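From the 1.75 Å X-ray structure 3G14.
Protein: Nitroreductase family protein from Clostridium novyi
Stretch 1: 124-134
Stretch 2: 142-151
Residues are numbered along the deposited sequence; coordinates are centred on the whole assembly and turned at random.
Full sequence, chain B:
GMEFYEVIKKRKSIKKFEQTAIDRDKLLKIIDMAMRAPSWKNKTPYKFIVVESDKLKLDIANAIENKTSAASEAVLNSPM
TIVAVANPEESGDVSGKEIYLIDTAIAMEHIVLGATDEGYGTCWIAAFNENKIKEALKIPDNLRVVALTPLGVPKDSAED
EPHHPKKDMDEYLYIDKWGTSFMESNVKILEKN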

# COMPACT_ATOMS: atom_id res chain seq x y z
N TRP B 124 -6.50 -1.89 10.05
CA TRP B 124 -6.30 -0.50 9.54
C TRP B 124 -7.22 0.48 10.22
O TRP B 124 -8.43 0.31 10.21
CB TRP B 124 -6.53 -0.44 8.05
CG TRP B 124 -5.38 -0.78 7.19
CD1 TRP B 124 -5.04 -2.03 6.72
CD2 TRP B 124 -4.50 0.14 6.55
NE1 TRP B 124 -3.94 -1.94 5.89
CE2 TRP B 124 -3.57 -0.63 5.78
CE3 TRP B 124 -4.35 1.52 6.60
CZ2 TRP B 124 -2.54 -0.04 5.04
CZ3 TRP B 124 -3.33 2.12 5.83
CH2 TRP B 124 -2.44 1.33 5.07
N ILE B 125 -6.66 1.52 10.81
CA ILE B 125 -7.49 2.63 11.38
C ILE B 125 -7.01 3.96 10.84
O ILE B 125 -5.85 4.36 11.07
CB ILE B 125 -7.42 2.62 12.94
CG1 ILE B 125 -7.89 1.26 13.53
CG2 ILE B 125 -8.17 3.87 13.55
CD1 ILE B 125 -7.42 0.98 14.99
N ALA B 126 -7.90 4.69 10.14
CA ALA B 126 -7.55 5.92 9.46
C ALA B 126 -8.36 7.13 9.95
O ALA B 126 -8.02 8.27 9.61
CB ALA B 126 -7.76 5.78 7.97
N ALA B 127 -9.42 6.88 10.73
CA ALA B 127 -10.36 7.94 11.19
C ALA B 127 -10.13 8.28 12.67
O ALA B 127 -10.44 7.49 13.55
CB ALA B 127 -11.81 7.51 10.99
N PHE B 128 -9.60 9.47 12.92
CA PHE B 128 -9.25 9.90 14.27
C PHE B 128 -9.10 11.40 14.29
O PHE B 128 -8.92 12.05 13.24
CB PHE B 128 -7.97 9.22 14.79
CG PHE B 128 -6.90 9.00 13.73
CD1 PHE B 128 -6.21 10.08 13.16
CD2 PHE B 128 -6.59 7.72 13.32
CE1 PHE B 128 -5.23 9.86 12.18
CE2 PHE B 128 -5.62 7.48 12.34
CZ PHE B 128 -4.94 8.56 11.78
N ASN B 129 -9.22 11.95 15.48
CA ASN B 129 -8.81 13.33 15.78
C ASN B 129 -7.28 13.36 15.75
O ASN B 129 -6.58 12.97 16.69
CB ASN B 129 -9.35 13.76 17.12
CG ASN B 129 -9.00 15.21 17.46
OD1 ASN B 129 -7.96 15.74 17.06
ND2 ASN B 129 -9.89 15.85 18.19
N GLU B 130 -6.77 13.78 14.61
CA GLU B 130 -5.35 13.76 14.38
C GLU B 130 -4.59 14.65 15.39
O GLU B 130 -3.48 14.31 15.80
CB GLU B 130 -5.08 14.24 12.95
CG GLU B 130 -3.65 14.19 12.54
CD GLU B 130 -3.45 14.51 11.07
OE1 GLU B 130 -4.40 14.93 10.39
OE2 GLU B 130 -2.31 14.38 10.60
N ASN B 131 -5.16 15.81 15.74
CA ASN B 131 -4.48 16.70 16.67
C ASN B 131 -4.25 16.04 18.02
O ASN B 131 -3.20 16.24 18.66
CB ASN B 131 -5.29 17.97 16.87
CG ASN B 131 -5.25 18.89 15.67
OD1 ASN B 131 -4.33 18.83 14.84
ND2 ASN B 131 -6.22 19.77 15.59
N LYS B 132 -5.25 15.27 18.45
CA LYS B 132 -5.15 14.57 19.71
C LYS B 132 -4.07 13.51 19.66
O LYS B 132 -3.36 13.33 20.66
CB LYS B 132 -6.51 14.00 20.16
CG LYS B 132 -7.41 15.07 20.77
CD LYS B 132 -6.94 15.48 22.18
CE LYS B 132 -7.21 16.95 22.54
NZ LYS B 132 -6.68 17.29 23.92
N ILE B 133 -3.92 12.83 18.54
CA ILE B 133 -2.84 11.83 18.45
C ILE B 133 -1.47 12.53 18.41
O ILE B 133 -0.51 12.10 19.06
CB ILE B 133 -3.02 10.85 17.27
CG1 ILE B 133 -4.26 9.96 17.55
CG2 ILE B 133 -1.70 9.99 17.09
CD1 ILE B 133 -4.62 8.98 16.46
N LYS B 134 -1.38 13.66 17.72
CA LYS B 134 -0.12 14.41 17.71
C LYS B 134 0.26 14.90 19.10
O LYS B 134 1.44 14.87 19.46
CB LYS B 134 -0.21 15.60 16.79
CG LYS B 134 -0.24 15.23 15.32
CD LYS B 134 -0.48 16.52 14.54
CE LYS B 134 -0.25 16.38 13.06
NZ LYS B 134 -0.64 17.63 12.34
N ASN B 142 3.44 20.04 11.77
CA ASN B 142 3.63 20.05 10.30
C ASN B 142 3.64 18.64 9.67
O ASN B 142 3.72 18.51 8.47
CB ASN B 142 4.90 20.83 9.90
CG ASN B 142 6.19 20.18 10.47
OD1 ASN B 142 6.25 19.84 11.63
ND2 ASN B 142 7.16 19.94 9.61
N LEU B 143 3.60 17.59 10.47
CA LEU B 143 3.53 16.24 9.95
C LEU B 143 2.09 15.73 9.96
O LEU B 143 1.22 16.37 10.55
CB LEU B 143 4.42 15.33 10.78
CG LEU B 143 5.89 15.79 10.82
CD1 LEU B 143 6.70 14.94 11.80
CD2 LEU B 143 6.53 15.73 9.44
N ARG B 144 1.85 14.58 9.33
CA ARG B 144 0.51 14.01 9.20
C ARG B 144 0.51 12.61 9.78
O ARG B 144 1.44 11.84 9.53
CB ARG B 144 0.04 13.98 7.73
CG ARG B 144 -0.01 15.37 7.06
CD ARG B 144 -0.97 16.35 7.75
NE ARG B 144 -2.31 15.78 7.96
CZ ARG B 144 -3.26 15.68 7.03
NH1 ARG B 144 -3.08 16.13 5.80
NH2 ARG B 144 -4.43 15.14 7.35
N VAL B 145 -0.51 12.30 10.58
CA VAL B 145 -0.76 10.92 11.03
C VAL B 145 -1.60 10.23 9.95
O VAL B 145 -2.78 10.54 9.77
CB VAL B 145 -1.42 10.85 12.45
CG1 VAL B 145 -1.59 9.37 12.91
CG2 VAL B 145 -0.58 11.70 13.47
N VAL B 146 -1.00 9.30 9.24
CA VAL B 146 -1.67 8.66 8.11
C VAL B 146 -2.66 7.55 8.54
O VAL B 146 -3.82 7.53 8.12
CB VAL B 146 -0.64 8.15 7.07
CG1 VAL B 146 -1.32 7.40 5.87
CG2 VAL B 146 0.28 9.29 6.55
N ALA B 147 -2.17 6.62 9.35
CA ALA B 147 -2.93 5.47 9.80
C ALA B 147 -2.21 4.89 10.99
O ALA B 147 -1.10 5.29 11.32
CB ALA B 147 -3.09 4.40 8.67
N LEU B 148 -2.93 4.02 11.68
CA LEU B 148 -2.39 3.27 12.81
C LEU B 148 -3.05 1.89 12.84
O LEU B 148 -4.10 1.67 12.25
CB LEU B 148 -2.59 4.07 14.11
CG LEU B 148 -4.01 4.41 14.59
CD1 LEU B 148 -4.58 3.31 15.51
CD2 LEU B 148 -4.02 5.77 15.28
N THR B 149 -2.43 0.96 13.54
CA THR B 149 -3.00 -0.36 13.73
C THR B 149 -2.59 -0.96 15.07
O THR B 149 -1.40 -0.84 15.50
CB THR B 149 -2.55 -1.32 12.59
OG1 THR B 149 -3.00 -2.67 12.84
CG2 THR B 149 -1.04 -1.32 12.47
N PRO B 150 -3.54 -1.66 15.73
CA PRO B 150 -3.11 -2.53 16.83
C PRO B 150 -2.24 -3.67 16.26
O PRO B 150 -2.30 -3.98 15.08
CB PRO B 150 -4.42 -3.13 17.34
CG PRO B 150 -5.35 -3.06 16.11
CD PRO B 150 -5.00 -1.78 15.47
N LEU B 151 -1.47 -4.28 17.13
CA LEU B 151 -0.63 -5.44 16.77
C LEU B 151 -0.74 -6.40 17.94
O LEU B 151 -0.45 -6.02 19.08
CB LEU B 151 0.82 -5.00 16.56
CG LEU B 151 1.71 -6.12 16.00
CD1 LEU B 151 1.32 -6.31 14.54
CD2 LEU B 151 3.19 -5.77 16.17

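Strand 144-151 packs against a loop, 124-129, and the first turn of the helix that begins at E130. The helix and strand run steeply across each other, at 106°. The contact buries 670 Å², both sides summed.

At the loop end the backbones pair. I125 and L148 form a single antiparallel bridge: I125 N donates to L148 O at 2.9 Å, and L148 N donates to I125 O at 3.0 Å. I125 O also lies 3.4 Å from A147 CA, a CA-H...O contact.

E130 ties the helix to the start of the strand. Its chi1 and chi2 are both t, so the chain is extended and carries the carboxylate to the strand backbone. E130 OE2 accepts from V145 N at 2.8 Å. E130 OE2 also takes R144 NE at 3.0 Å, in a salt bridge, while E130 OE1 takes R144 NH2 at 3.0 Å. R144 has its CA-to-CB bond pointing away overall. Its chi1, chi2 and chi3 are all m, and this folded chain brings the guanidinium back, edge-on to E130 OE2. A carboxylate suits this place because its two oxygens can serve both the arginine and a backbone NH.

K134 reaches the strand's approach differently. Its CB points sideways, but after chi1 m the chain runs out with chi2, chi3 and chi4 all t. K134 NZ makes a weak hydrogen bond to L143 O at 2.9 Å. K134 CG passes 4.0 Å from V145 CG2, so the aliphatic part of the lysine helps cover the valine.

The apolar centre is V145, F128, I133 and L148. All four are buried, and their side chains bring no polar group that would need a partner. V145 points toward the other stretch with chi1 t; V145 CG1 lies 3.6 Å from F128 CZ, and V145 CG1 and CG2 both lie 4.2 Å from I133 CG2. F128, with chi1 at 36° (p), lays its ring along the strand: F128 CE2 is 3.8 Å from L148 CD2, and V145 O sits at the ring edge, 3.5 Å from F128 CE1. I133, m then t, extends I133 CD1 to 3.5 Å from L148 CD2.

L148 is p at both chi angles, which brings its end nearer than its CB direction suggests. This sets CD2 beside F128 and I133, and L148 CD1 3.7 Å from I125 CD1. I125 CD1 is also 3.7 Å from P150 CD. W124 starts away from the strand, yet its broad ring brings W124 CZ3 to 3.6 Å from A147 CB.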